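Local structure of metallo-beta-lactamase domain-containing protein 1 (Thermotoga maritima, 1ZTC) at residues A[17-22]-A[58-63]; A[48-53]-A[77-82]; A[52-57]-A[86-91]; A[70-75]-A[93-98]; A[170-175]-A[208-213]. The protein binds two nickel ions in a metallo-beta-lactamase fold and is probably a metal-dependent hydrolase, perhaps an endoribonuclease that cleaves RNA. One frame throughout, in Å; residues are numbered along the deposited sequence.

Contacts 1, 2 and 4 all reach the six-stranded mixed sheet. Contact 1 sets one of its outermost strands, 13-19, against helix 57-67, contact 2 pairs strands 45-49 and 76-78, and contact 4 lies where strands 76-78 and 97-101 begin. Contact 3, whose centre is about 9 Å from that of contact 2, shares Gly52 and Asn53 with it. Contact 5 belongs to a second, five-stranded sheet and comes last in sequence; its centre is about 23 Å from that of contact 4. Contacts 2, 3 and 5 supply metal ligands, so loops from both of these larger sheets meet at the nickel pair. Contacts 1, 3 and 4 also touch the second subunit, as does contact 2 through Asn53.

Contact 1 of 5, residues A[17-22]-A[58-63]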
# COMPACT_ATOMS: atom_id res chain seq x y z
N ILE A 17 12.60 18.07 5.72
CA ILE A 17 11.51 17.12 5.74
C ILE A 17 12.09 15.75 5.39
O ILE A 17 12.47 15.50 4.25
CB ILE A 17 10.37 17.53 4.79
CG1 ILE A 17 9.77 18.87 5.27
CG2 ILE A 17 9.25 16.48 4.80
CD1 ILE A 17 8.88 19.56 4.25
N LEU A 18 12.19 14.87 6.38
CA LEU A 18 12.82 13.58 6.18
C LEU A 18 11.91 12.61 5.41
O LEU A 18 12.38 11.78 4.63
CB LEU A 18 13.18 12.97 7.52
CG LEU A 18 14.09 13.79 8.42
CD1 LEU A 18 14.56 12.93 9.57
CD2 LEU A 18 15.28 14.38 7.64
N VAL A 19 10.63 12.72 5.67
CA VAL A 19 9.59 11.90 5.08
C VAL A 19 8.37 12.77 4.83
O VAL A 19 7.93 13.47 5.73
CB VAL A 19 9.17 10.80 6.09
CG1 VAL A 19 7.92 10.04 5.65
CG2 VAL A 19 10.35 9.86 6.42
N THR A 20 7.80 12.71 3.64
CA THR A 20 6.43 13.21 3.44
C THR A 20 5.48 12.03 3.60
O THR A 20 5.64 10.96 3.01
CB THR A 20 6.18 13.94 2.09
OG1 THR A 20 6.38 13.03 1.03
CG2 THR A 20 7.11 15.11 1.93
N GLY A 21 4.48 12.24 4.45
CA GLY A 21 3.60 11.16 4.89
C GLY A 21 2.58 10.76 3.88
O GLY A 21 2.40 11.40 2.85
N GLY A 22 1.87 9.68 4.19
CA GLY A 22 0.85 9.15 3.32
C GLY A 22 -0.08 8.23 4.06
O GLY A 22 -0.11 8.21 5.30
N ASP A 58 13.09 2.52 6.09
CA ASP A 58 14.13 2.59 5.05
C ASP A 58 14.40 4.05 4.65
O ASP A 58 15.54 4.41 4.38
CB ASP A 58 13.74 1.83 3.79
CG ASP A 58 13.59 0.33 4.03
OD1 ASP A 58 14.22 -0.17 5.00
OD2 ASP A 58 12.87 -0.32 3.22
N GLU A 59 13.36 4.87 4.57
CA GLU A 59 13.56 6.27 4.22
C GLU A 59 14.33 6.99 5.32
O GLU A 59 15.23 7.80 5.04
CB GLU A 59 12.24 7.01 3.94
CG GLU A 59 12.48 8.37 3.24
CD GLU A 59 11.21 9.04 2.71
OE1 GLU A 59 10.08 8.58 3.04
OE2 GLU A 59 11.38 10.01 1.93
N LEU A 60 13.97 6.72 6.58
CA LEU A 60 14.66 7.33 7.69
C LEU A 60 16.12 6.92 7.75
O LEU A 60 16.98 7.76 7.98
CB LEU A 60 13.95 7.05 9.01
CG LEU A 60 12.64 7.81 9.13
CD1 LEU A 60 11.80 7.19 10.23
CD2 LEU A 60 12.84 9.30 9.36
N GLU A 61 16.38 5.64 7.53
CA GLU A 61 17.75 5.13 7.48
C GLU A 61 18.62 5.94 6.51
O GLU A 61 19.75 6.34 6.81
CB GLU A 61 17.69 3.67 7.00
CG GLU A 61 18.97 2.86 7.14
CD GLU A 61 19.13 2.35 8.54
OE1 GLU A 61 19.73 3.06 9.35
OE2 GLU A 61 18.57 1.27 8.83
N GLU A 62 18.08 6.14 5.33
CA GLU A 62 18.74 6.85 4.25
C GLU A 62 18.94 8.33 4.61
O GLU A 62 20.02 8.89 4.38
CB GLU A 62 17.83 6.63 3.06
CG GLU A 62 18.08 7.21 1.77
CD GLU A 62 16.89 6.81 0.86
OE1 GLU A 62 16.83 5.61 0.43
OE2 GLU A 62 15.99 7.66 0.66
N LYS A 63 17.94 8.98 5.21
CA LYS A 63 18.08 10.39 5.58
C LYS A 63 19.05 10.60 6.76
O LYS A 63 19.85 11.53 6.75
CB LYS A 63 16.75 11.03 5.90
CG LYS A 63 15.72 10.97 4.80
CD LYS A 63 16.14 11.73 3.58
CE LYS A 63 15.27 11.39 2.39
NZ LYS A 63 14.02 12.12 2.43
O HOH W 1 14.70 14.94 2.79
O HOH W 2 9.71 12.02 1.48
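Lys63 reaches Leu18 through a side chain bent at two torsions: at chi2, and again at chi4 (81°), which swings NZ onto the carbonyl of Leu18. The resulting hydrogen bond, NZ to Leu18 O, measures 2.8 Å. Its donor stands above the carbonyl plane, 39° out of it. Glu59, one helical turn earlier, has CG anti to its backbone N (chi1 -166°) and is extended beyond CG, and its carboxylate lies beside the same peptide. There Glu59 OE2 forms a salt bridge with Lys63 NZ whose hydrogen bond is weak, at 3.4 Å, while OE1 approaches Val19 CG2 at 3.6 Å and pairs with Arg29 of the second subunit.

Two waters complete the polar seam. Water 1 donates to Ile17 O and accepts from Lys63 NZ; water 2 donates to Glu59 OE2 and accepts from Thr20 N. Leu60 CD2 meets both neighbouring strand residues, 4.0 Å from Leu18 CD1 and 3.9 Å from Val19 CG2. Leu18 and Val19 both face Val37 in a classic beta bulge, consistent with one methyl meeting both.

Strand 13-19 is an outermost strand of its sheet, and helix 57-67 packs against its end. The ammonium has three partners on this side, Leu18 O, Glu59 and water 1, while the Glu59 carboxylate, shared between Lys63 and the second subunit's arginine, is probably ionised and links the subunit interface to the bulge.

Contact 2 of 5, residues A[48-53]-A[77-82]; sequences IIDPGN and VLFTHV. With NI (nickel (II) ion), chain F.
Asp50 and Thr80 meet just after the bridged pairs Ile48-Val77 and Ile49-Leu78 of a beta-alpha-beta unit, in which strands 45-49 and 76-78 run parallel and helix 57-67 makes the crossover. Asp50 is the aspartate of the first metallo-beta-lactamase sequence motif, and His81 opens the HxHxDH motif. Asp50 has CG anti to its carbonyl carbon (chi1 -76°), which places CG on the side of Thr80; both carboxylate oxygens are used. OD1 accepts from Thr80 N at 2.9 Å, on the syn side but somewhat out of the carboxylate plane; OD2 accepts from Thr80 OG1 at 2.7 Å through its syn lone pair. OD2 has a further partner in His86 ND1. Thr80 places OG1 between its own N and carbonyl carbon (chi1 59°), from where it can donate to Asp50 and still accept from the ring of His81.

Behind this grip, two backbone bonds fix the strand register: Leu78 N to Ile48 O and Asp50 N to Leu78 O, each 2.8 Å. Ile48 pairs with Val77 on one face of the sheet and Ile49 with Leu78 on the other, where Ile49 CG1 comes to 4.1 Å from Leu78 CD1. Pro51 follows: its CD touches both Val77 CG1 and Phe79 CE1, at the edge of the phenyl ring and 3.7 Å from CE1.

Thr80, held by Asp50, in turn orients His81 from the second shell. His81 ND1 donates to Thr80 OG1 at 2.9 Å, the oxygen only 5° out of the imidazole plane, while NE2 at the far side of the ring binds nickel at 2.1 Å.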
# COMPACT_ATOMS: atom_id res chain seq x y z
N ILE A 48 13.05 16.41 16.29
CA ILE A 48 12.08 15.76 15.39
C ILE A 48 10.66 16.11 15.80
O ILE A 48 10.29 16.01 16.96
CB ILE A 48 12.28 14.23 15.37
CG1 ILE A 48 13.61 13.92 14.67
CG2 ILE A 48 11.10 13.54 14.63
CD1 ILE A 48 14.08 12.50 14.78
N ILE A 49 9.85 16.49 14.82
CA ILE A 49 8.41 16.64 15.03
C ILE A 49 7.71 15.53 14.27
O ILE A 49 7.84 15.45 13.04
CB ILE A 49 7.89 18.01 14.57
CG1 ILE A 49 8.63 19.13 15.32
CG2 ILE A 49 6.40 18.13 14.85
CD1 ILE A 49 8.18 20.55 14.92
N ASP A 50 6.99 14.68 15.02
CA ASP A 50 6.30 13.49 14.52
C ASP A 50 7.29 12.51 13.89
O ASP A 50 7.50 12.54 12.69
CB ASP A 50 5.16 13.85 13.56
CG ASP A 50 3.93 14.39 14.28
OD1 ASP A 50 3.97 14.45 15.53
OD2 ASP A 50 2.93 14.74 13.61
N PRO A 51 7.90 11.64 14.73
CA PRO A 51 8.92 10.69 14.25
C PRO A 51 8.44 9.62 13.27
O PRO A 51 9.26 8.99 12.59
CB PRO A 51 9.47 10.06 15.55
CG PRO A 51 8.33 10.20 16.52
CD PRO A 51 7.71 11.53 16.18
N GLY A 52 7.12 9.43 13.20
CA GLY A 52 6.53 8.62 12.20
C GLY A 52 6.33 7.16 12.56
O GLY A 52 6.35 6.75 13.72
N ASN A 53 6.12 6.37 11.52
CA ASN A 53 5.71 5.00 11.66
C ASN A 53 6.79 4.05 11.13
O ASN A 53 7.65 4.43 10.36
CB ASN A 53 4.40 4.80 10.90
CG ASN A 53 3.70 3.50 11.26
OD1 ASN A 53 3.76 3.07 12.42
ND2 ASN A 53 3.16 2.80 10.24
N VAL A 77 11.88 15.56 20.78
CA VAL A 77 10.86 15.01 19.90
C VAL A 77 9.51 15.55 20.32
O VAL A 77 9.11 15.41 21.49
CB VAL A 77 10.83 13.46 19.92
CG1 VAL A 77 9.68 12.92 19.06
CG2 VAL A 77 12.15 12.91 19.43
N LEU A 78 8.83 16.21 19.38
CA LEU A 78 7.50 16.77 19.64
C LEU A 78 6.44 16.02 18.84
O LEU A 78 6.69 15.57 17.71
CB LEU A 78 7.48 18.26 19.30
CG LEU A 78 8.51 19.13 20.03
CD1 LEU A 78 9.83 19.17 19.29
CD2 LEU A 78 7.98 20.53 20.20
N PHE A 79 5.27 15.88 19.44
CA PHE A 79 4.15 15.20 18.82
C PHE A 79 2.99 16.15 18.56
O PHE A 79 2.52 16.83 19.47
CB PHE A 79 3.61 14.07 19.70
CG PHE A 79 4.64 13.06 20.13
CD1 PHE A 79 5.41 12.38 19.19
CD2 PHE A 79 4.80 12.75 21.48
CE1 PHE A 79 6.34 11.43 19.58
CE2 PHE A 79 5.73 11.81 21.88
CZ PHE A 79 6.50 11.13 20.91
N THR A 80 2.49 16.16 17.33
CA THR A 80 1.22 16.80 17.07
C THR A 80 0.14 16.12 17.90
O THR A 80 -0.66 16.77 18.54
CB THR A 80 0.85 16.78 15.58
OG1 THR A 80 0.79 15.44 15.09
CG2 THR A 80 1.87 17.60 14.81
N HIS A 81 0.16 14.79 17.91
CA HIS A 81 -0.76 14.06 18.73
C HIS A 81 -0.37 12.59 18.87
O HIS A 81 0.50 12.10 18.16
CB HIS A 81 -2.17 14.18 18.16
CG HIS A 81 -2.35 13.53 16.83
ND1 HIS A 81 -1.60 13.86 15.72
CD2 HIS A 81 -3.25 12.61 16.41
CE1 HIS A 81 -2.03 13.18 14.69
NE2 HIS A 81 -3.02 12.40 15.08
N VAL A 82 -1.08 11.89 19.75
CA VAL A 82 -0.73 10.54 20.12
C VAL A 82 -1.53 9.55 19.29
O VAL A 82 -2.50 8.98 19.75
CB VAL A 82 -0.95 10.35 21.63
CG1 VAL A 82 -0.60 8.89 22.04
CG2 VAL A 82 -0.10 11.35 22.35
NI NI F . -4.36 11.31 13.81
O HOH W 3 -3.09 9.77 12.93
O HOH W 4 -5.65 10.03 12.19

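Contact 3 of 5, residues A[52-57]-A[86-91]; sequences GNLSSM and HIFNSV. With NI (nickel (II) ion), chain E.
The HxHxDH metal-binding motif ends at His86, and the backbone just behind that ligand is tied to the loop following Asp50 through Gly52 and Asn89. Gly52 bonds in both directions. Its N donates to His86 O at 2.9 Å, coming in from well above the carbonyl plane, and its O accepts from Asn89 N, also 2.9 Å, at a fairly straight 163°. The Asn89 side chain also reaches the loop: ND2 makes a weak bond to Asn53 O at 3.0 Å, and its stronger partner is Pro51 O.

Phe88 packs alongside Leu54, the two side chains pointing the same way. CG of Phe88 is anti to its backbone N (chi1 177°), and CE2 comes to 3.8 Å from Leu54 CB. Asn53 adds OD1 against Phe88 CB at 3.7 Å, its amide plane nearly perpendicular to the ring. Leu54 and Asn53 also pack on Asn53 and Leu54 of the second subunit.

The CB of His86 points away from residues 52-57. Its ND1 is held by Asp50, and NE2 binds one nickel ion at 2.2 Å, with Asp174 and His211 among the other ligands. Metal ligand in front, backbone tether behind: this is the second metal position typical of dinuclear metallo-beta-lactamase sites.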
# COMPACT_ATOMS: atom_id res chain seq x y z
N GLY A 52 7.12 9.43 13.20
CA GLY A 52 6.53 8.62 12.20
C GLY A 52 6.33 7.16 12.56
O GLY A 52 6.35 6.75 13.72
N ASN A 53 6.12 6.37 11.52
CA ASN A 53 5.71 5.00 11.66
C ASN A 53 6.79 4.05 11.13
O ASN A 53 7.65 4.43 10.36
CB ASN A 53 4.40 4.80 10.90
CG ASN A 53 3.70 3.50 11.26
OD1 ASN A 53 3.76 3.07 12.42
ND2 ASN A 53 3.16 2.80 10.24
N LEU A 54 6.70 2.80 11.56
CA LEU A 54 7.64 1.77 11.25
C LEU A 54 7.89 1.61 9.75
O LEU A 54 9.01 1.32 9.32
CB LEU A 54 7.09 0.45 11.83
CG LEU A 54 7.94 -0.80 11.64
CD1 LEU A 54 9.30 -0.60 12.28
CD2 LEU A 54 7.23 -2.02 12.23
N SER A 55 6.85 1.80 8.96
CA SER A 55 6.93 1.64 7.54
C SER A 55 7.88 2.64 6.81
O SER A 55 8.28 2.37 5.67
CB SER A 55 5.51 1.68 6.95
OG SER A 55 4.87 2.92 7.18
N SER A 56 8.23 3.74 7.48
CA SER A 56 9.21 4.72 6.97
C SER A 56 10.67 4.40 7.31
O SER A 56 11.56 5.20 7.02
CB SER A 56 8.88 6.10 7.51
OG SER A 56 7.65 6.53 6.97
N MSE A 57 10.92 3.22 7.87
CA MSE A 57 12.24 2.87 8.37
C MSE A 57 13.35 2.95 7.32
O MSE A 57 14.45 3.40 7.63
CB MSE A 57 12.23 1.46 9.03
CG MSE A 57 11.94 0.32 8.06
SE MSE A 57 11.85 -1.39 9.01
CE MSE A 57 10.02 -2.02 8.26
N HIS A 86 2.09 8.57 13.85
CA HIS A 86 2.92 9.74 14.15
C HIS A 86 4.02 9.50 15.20
O HIS A 86 5.08 10.15 15.19
CB HIS A 86 1.98 10.86 14.66
CG HIS A 86 1.08 11.41 13.59
ND1 HIS A 86 1.24 12.68 13.08
CD2 HIS A 86 0.06 10.85 12.91
CE1 HIS A 86 0.33 12.88 12.14
NE2 HIS A 86 -0.38 11.78 12.00
N ILE A 87 3.76 8.60 16.15
CA ILE A 87 4.61 8.46 17.32
C ILE A 87 5.46 7.19 17.39
O ILE A 87 6.36 7.10 18.23
CB ILE A 87 3.78 8.53 18.62
CG1 ILE A 87 2.85 7.29 18.74
CG2 ILE A 87 3.01 9.83 18.67
CD1 ILE A 87 2.09 7.21 20.00
N PHE A 88 5.14 6.18 16.60
CA PHE A 88 5.76 4.86 16.80
C PHE A 88 7.29 4.92 16.87
O PHE A 88 7.92 4.30 17.77
CB PHE A 88 5.39 3.88 15.68
CG PHE A 88 6.06 2.56 15.85
CD1 PHE A 88 5.50 1.60 16.65
CD2 PHE A 88 7.30 2.32 15.26
CE1 PHE A 88 6.16 0.40 16.89
CE2 PHE A 88 7.96 1.11 15.49
CZ PHE A 88 7.37 0.15 16.29
N ASN A 89 7.88 5.65 15.94
CA ASN A 89 9.35 5.71 15.82
C ASN A 89 10.02 6.41 16.99
O ASN A 89 11.25 6.41 17.09
CB ASN A 89 9.79 6.36 14.47
CG ASN A 89 9.47 5.51 13.27
OD1 ASN A 89 9.32 4.31 13.40
ND2 ASN A 89 9.42 6.12 12.08
N SER A 90 9.23 7.01 17.88
CA SER A 90 9.74 7.58 19.15
C SER A 90 10.56 6.56 19.95
O SER A 90 11.46 6.93 20.69
CB SER A 90 8.57 8.10 19.98
OG SER A 90 7.71 7.05 20.43
N VAL A 91 10.26 5.27 19.79
CA VAL A 91 11.01 4.22 20.45
C VAL A 91 12.49 4.18 20.07
O VAL A 91 13.31 3.61 20.79
CB VAL A 91 10.36 2.81 20.22
CG1 VAL A 91 8.92 2.81 20.68
CG2 VAL A 91 10.45 2.35 18.72
NI NI E . -2.23 11.05 10.97
O HOH W 5 -4.12 9.38 10.38
O HOH W 3 -3.09 9.77 12.93

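Contact 4 of 5, residues A[70-75]-A[93-98]; sequences SPDDIT and FENATF
The side chain of Asn95 bonds to the backbone of Asp72. ND2 of Asn95 donates to Asp72 O at 2.9 Å and 175°; it sits in the carbonyl plane, on a lone pair, and the oxygen in turn lies in the amide plane. Such a straight, coplanar bond fixes the rotation of the amide. The backbone bond, Thr97 N to Thr75 O, is equally short at 2.9 Å, although its donor stands well above the carbonyl plane. Ala96 CA adds a CH...O contact to the same oxygen.

Water extends these bonds. Water 6 accepts from Asn95 N and lies close to both Pro71 O and Ile74 O, 2.7 Å from the former. Water 7 accepts from Glu94 N and is near Asp72 OD1, while water 8 donates to Thr75 O at 2.6 Å.

A carbonyl oxygen meets the edge of the Phe93 ring: Pro71 O lies in the ring plane, 3.4 Å from CD1. Apolar contact is concentrated on the same ring, whose CG is anti to the carbonyl carbon (chi1 -49°). Ile74 CG1 approaches Phe93 CD1 at 3.5 Å, and Pro71 CB adds a looser contact with it at 3.9 Å. Farther along, Ile74 CG2 is 4.3 Å from Ala96 CB.

The acidic ends pair with another chain: Asp72 forms a salt bridge with Arg118 of the second subunit and Glu94 one with Lys122 of that subunit. Within its own chain, the contact joins the loops leading into the parallel strands 76-78 and 97-101, and Phe93 and Ile74 both touch Phe64 of helix 57-67 and Ile48 of strand 45-49.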
# COMPACT_ATOMS: atom_id res chain seq x y z
N SER A 70 22.88 9.70 14.15
CA SER A 70 22.28 8.50 14.67
C SER A 70 21.02 8.91 15.44
O SER A 70 20.86 10.07 15.80
CB SER A 70 23.33 7.79 15.55
OG SER A 70 22.80 7.21 16.71
N PRO A 71 20.11 7.96 15.67
CA PRO A 71 18.99 8.21 16.58
C PRO A 71 19.44 8.72 17.96
O PRO A 71 18.73 9.49 18.57
CB PRO A 71 18.35 6.81 16.71
CG PRO A 71 18.69 6.12 15.42
CD PRO A 71 20.07 6.60 15.08
N ASP A 72 20.60 8.28 18.43
CA ASP A 72 21.14 8.72 19.72
C ASP A 72 21.44 10.21 19.80
O ASP A 72 21.62 10.74 20.89
CB ASP A 72 22.43 7.98 20.07
CG ASP A 72 22.23 6.48 20.17
OD1 ASP A 72 21.10 6.03 20.44
OD2 ASP A 72 23.21 5.74 19.96
N ASP A 73 21.50 10.87 18.64
CA ASP A 73 21.82 12.30 18.59
C ASP A 73 20.58 13.16 18.66
O ASP A 73 20.67 14.37 18.77
CB ASP A 73 22.58 12.64 17.31
CG ASP A 73 23.92 11.88 17.19
OD1 ASP A 73 24.71 11.83 18.17
OD2 ASP A 73 24.18 11.36 16.10
N ILE A 74 19.40 12.56 18.59
CA ILE A 74 18.17 13.33 18.67
C ILE A 74 17.93 13.72 20.13
O ILE A 74 17.86 12.86 20.99
CB ILE A 74 16.98 12.51 18.14
CG1 ILE A 74 17.22 12.12 16.66
CG2 ILE A 74 15.68 13.26 18.33
CD1 ILE A 74 17.58 13.28 15.73
N THR A 75 17.79 15.03 20.35
CA THR A 75 17.65 15.64 21.67
C THR A 75 16.20 15.95 22.05
O THR A 75 15.88 16.00 23.21
CB THR A 75 18.45 16.98 21.70
OG1 THR A 75 17.97 17.87 20.67
CG2 THR A 75 19.94 16.71 21.49
N PHE A 93 14.50 6.88 19.89
CA PHE A 93 15.25 8.03 20.41
C PHE A 93 15.34 7.96 21.95
O PHE A 93 14.52 8.51 22.66
CB PHE A 93 14.64 9.32 19.90
CG PHE A 93 14.41 9.31 18.42
CD1 PHE A 93 15.48 9.24 17.55
CD2 PHE A 93 13.13 9.29 17.90
CE1 PHE A 93 15.27 9.15 16.18
CE2 PHE A 93 12.92 9.22 16.54
CZ PHE A 93 14.00 9.17 15.68
N GLU A 94 16.38 7.30 22.42
CA GLU A 94 16.55 7.01 23.84
C GLU A 94 17.03 8.21 24.64
O GLU A 94 16.96 8.20 25.88
CB GLU A 94 17.62 5.92 24.08
CG GLU A 94 17.74 4.77 23.05
CD GLU A 94 16.96 3.52 23.41
OE1 GLU A 94 16.63 3.32 24.60
OE2 GLU A 94 16.69 2.72 22.48
N ASN A 95 17.59 9.20 23.96
CA ASN A 95 18.20 10.37 24.61
C ASN A 95 17.37 11.65 24.49
O ASN A 95 17.79 12.71 24.92
CB ASN A 95 19.58 10.64 24.01
CG ASN A 95 20.59 9.55 24.31
OD1 ASN A 95 20.54 8.93 25.37
ND2 ASN A 95 21.52 9.33 23.38
N ALA A 96 16.19 11.54 23.92
CA ALA A 96 15.36 12.69 23.64
C ALA A 96 14.44 13.04 24.79
O ALA A 96 14.05 12.19 25.60
CB ALA A 96 14.54 12.42 22.39
N THR A 97 14.12 14.32 24.87
CA THR A 97 13.00 14.79 25.65
C THR A 97 11.81 14.82 24.72
O THR A 97 11.92 15.28 23.58
CB THR A 97 13.28 16.19 26.20
OG1 THR A 97 14.50 16.13 26.95
CG2 THR A 97 12.12 16.68 27.09
N PHE A 98 10.68 14.31 25.21
CA PHE A 98 9.45 14.24 24.46
C PHE A 98 8.49 15.31 24.88
O PHE A 98 8.35 15.58 26.06
CB PHE A 98 8.82 12.85 24.65
CG PHE A 98 9.68 11.76 24.10
CD1 PHE A 98 9.67 11.49 22.74
CD2 PHE A 98 10.54 11.04 24.92
CE1 PHE A 98 10.48 10.51 22.19
CE2 PHE A 98 11.37 10.06 24.38
CZ PHE A 98 11.33 9.80 23.00
O HOH W 6 17.77 10.05 21.08
O HOH W 7 18.59 6.82 20.42
O HOH W 8 17.23 16.02 25.43

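Contact 5 of 5, residues A[170-175]-A[208-213]; sequences LITGDI and VFPHDA. With NI (nickel (II) ion), chain E; NI (nickel (II) ion), chain F.
Asp174 and His211 come together on one nickel ion, in a dinuclear site of the kind found in many metallo-beta-lactamase-fold proteins. Asp174 OD2 and His211 NE2 each bind that ion, the one also held by His86, at 2.2 Å. OD2 is shared with the second nickel ion, which His81, His83 and His152 complete, and water 3 spans the same two metals. Asp174 OD1 meets the edge of the His211 imidazole in its plane, 3.2 Å from CD2; no hydrogen bond forms there. The other ring nitrogen, ND1, is bonded to Gly22 O, a second-shell tie that orients His211.

Behind the metals, two backbone bonds join the ends of the parallel strands 169-171 and 206-208: Val208 N to Leu170 O at 2.8 Å and Thr172 N to Val208 O at 3.1 Å. Water 9 continues the pairing where the backbones part, accepting from Gly173 N and donating to Val208 O. Thr172 OG1 donates to the carbonyl oxygen of the following residue, Gly173 O, in the carbonyl plane and on a lone pair.

Pro210 packs against these groups. Its CD is 3.2 Å from Gly173 O, and its ring lies against the Asp174 carboxylate. At the strand ends Ile171 and Val208 lie side by side on one face of the sheet; chi2 of Ile171 (-54°) turns its CD1 across to Val208, where it stands 3.6 Å from CB.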
# COMPACT_ATOMS: atom_id res chain seq x y z
N LEU A 170 4.22 26.14 8.88
CA LEU A 170 3.20 25.57 9.77
C LEU A 170 3.14 24.05 9.61
O LEU A 170 2.79 23.54 8.53
CB LEU A 170 1.82 26.16 9.50
CG LEU A 170 0.68 25.68 10.43
CD1 LEU A 170 0.98 25.98 11.87
CD2 LEU A 170 -0.64 26.26 10.04
N ILE A 171 3.49 23.35 10.69
CA ILE A 171 3.28 21.91 10.81
C ILE A 171 1.83 21.72 11.32
O ILE A 171 1.52 21.98 12.47
CB ILE A 171 4.25 21.27 11.81
CG1 ILE A 171 5.71 21.71 11.57
CG2 ILE A 171 4.08 19.72 11.82
CD1 ILE A 171 6.21 21.48 10.19
N THR A 172 0.93 21.36 10.41
CA THR A 172 -0.50 21.43 10.73
C THR A 172 -0.95 20.33 11.65
O THR A 172 -1.80 20.56 12.53
CB THR A 172 -1.37 21.36 9.45
OG1 THR A 172 -1.21 20.09 8.79
CG2 THR A 172 -0.99 22.47 8.50
N GLY A 173 -0.35 19.15 11.45
CA GLY A 173 -0.89 17.94 12.02
C GLY A 173 -2.19 17.58 11.32
O GLY A 173 -2.51 18.09 10.22
N ASP A 174 -2.93 16.68 11.96
CA ASP A 174 -4.06 16.03 11.34
C ASP A 174 -5.34 16.83 11.30
O ASP A 174 -6.37 16.31 10.88
CB ASP A 174 -4.31 14.71 12.04
CG ASP A 174 -3.54 13.57 11.39
OD1 ASP A 174 -3.03 13.69 10.28
OD2 ASP A 174 -3.50 12.51 11.99
N ILE A 175 -5.30 18.09 11.73
CA ILE A 175 -6.44 18.96 11.48
C ILE A 175 -6.61 19.21 9.96
O ILE A 175 -7.70 19.53 9.52
CB ILE A 175 -6.32 20.30 12.24
CG1 ILE A 175 -5.07 21.06 11.80
CG2 ILE A 175 -6.33 20.04 13.75
CD1 ILE A 175 -4.95 22.44 12.40
N VAL A 208 3.03 22.28 6.05
CA VAL A 208 3.53 20.91 6.10
C VAL A 208 2.44 20.02 6.68
O VAL A 208 2.18 20.03 7.88
CB VAL A 208 4.84 20.82 6.92
CG1 VAL A 208 5.30 19.35 7.10
CG2 VAL A 208 5.95 21.64 6.24
N PHE A 209 1.82 19.24 5.79
CA PHE A 209 0.75 18.32 6.15
C PHE A 209 1.35 16.98 6.62
O PHE A 209 2.49 16.65 6.29
CB PHE A 209 -0.16 18.06 4.95
CG PHE A 209 -0.69 19.30 4.30
CD1 PHE A 209 -1.60 20.12 4.95
CD2 PHE A 209 -0.30 19.63 3.02
CE1 PHE A 209 -2.07 21.27 4.34
CE2 PHE A 209 -0.79 20.76 2.41
CZ PHE A 209 -1.66 21.58 3.07
N PRO A 210 0.61 16.25 7.44
CA PRO A 210 1.13 14.96 7.95
C PRO A 210 1.03 13.79 6.99
O PRO A 210 1.67 12.76 7.24
CB PRO A 210 0.26 14.73 9.19
CG PRO A 210 -1.06 15.41 8.82
CD PRO A 210 -0.67 16.62 8.10
N HIS A 211 0.19 13.90 5.96
CA HIS A 211 -0.05 12.78 5.02
C HIS A 211 -0.11 13.24 3.59
O HIS A 211 -0.88 12.70 2.79
CB HIS A 211 -1.36 12.04 5.40
CG HIS A 211 -1.30 11.50 6.78
ND1 HIS A 211 -0.49 10.44 7.11
CD2 HIS A 211 -1.85 11.95 7.93
CE1 HIS A 211 -0.56 10.23 8.42
NE2 HIS A 211 -1.36 11.15 8.94
N ASP A 212 0.73 14.23 3.27
CA ASP A 212 0.86 14.69 1.91
C ASP A 212 2.15 15.48 1.79
O ASP A 212 2.79 15.76 2.79
CB ASP A 212 -0.34 15.56 1.53
CG ASP A 212 -0.61 15.59 0.04
OD1 ASP A 212 0.26 15.13 -0.77
OD2 ASP A 212 -1.70 16.04 -0.32
N ALA A 213 2.54 15.79 0.56
CA ALA A 213 3.64 16.69 0.28
C ALA A 213 3.23 18.11 0.72
O ALA A 213 2.05 18.46 0.69
CB ALA A 213 3.98 16.66 -1.21
NI NI E . -2.23 11.05 10.97
NI NI F . -4.36 11.31 13.81
O HOH W 9 1.77 18.03 9.90
O HOH W 5 -4.12 9.38 10.38
O HOH W 3 -3.09 9.77 12.93
O HOH W 4 -5.65 10.03 12.19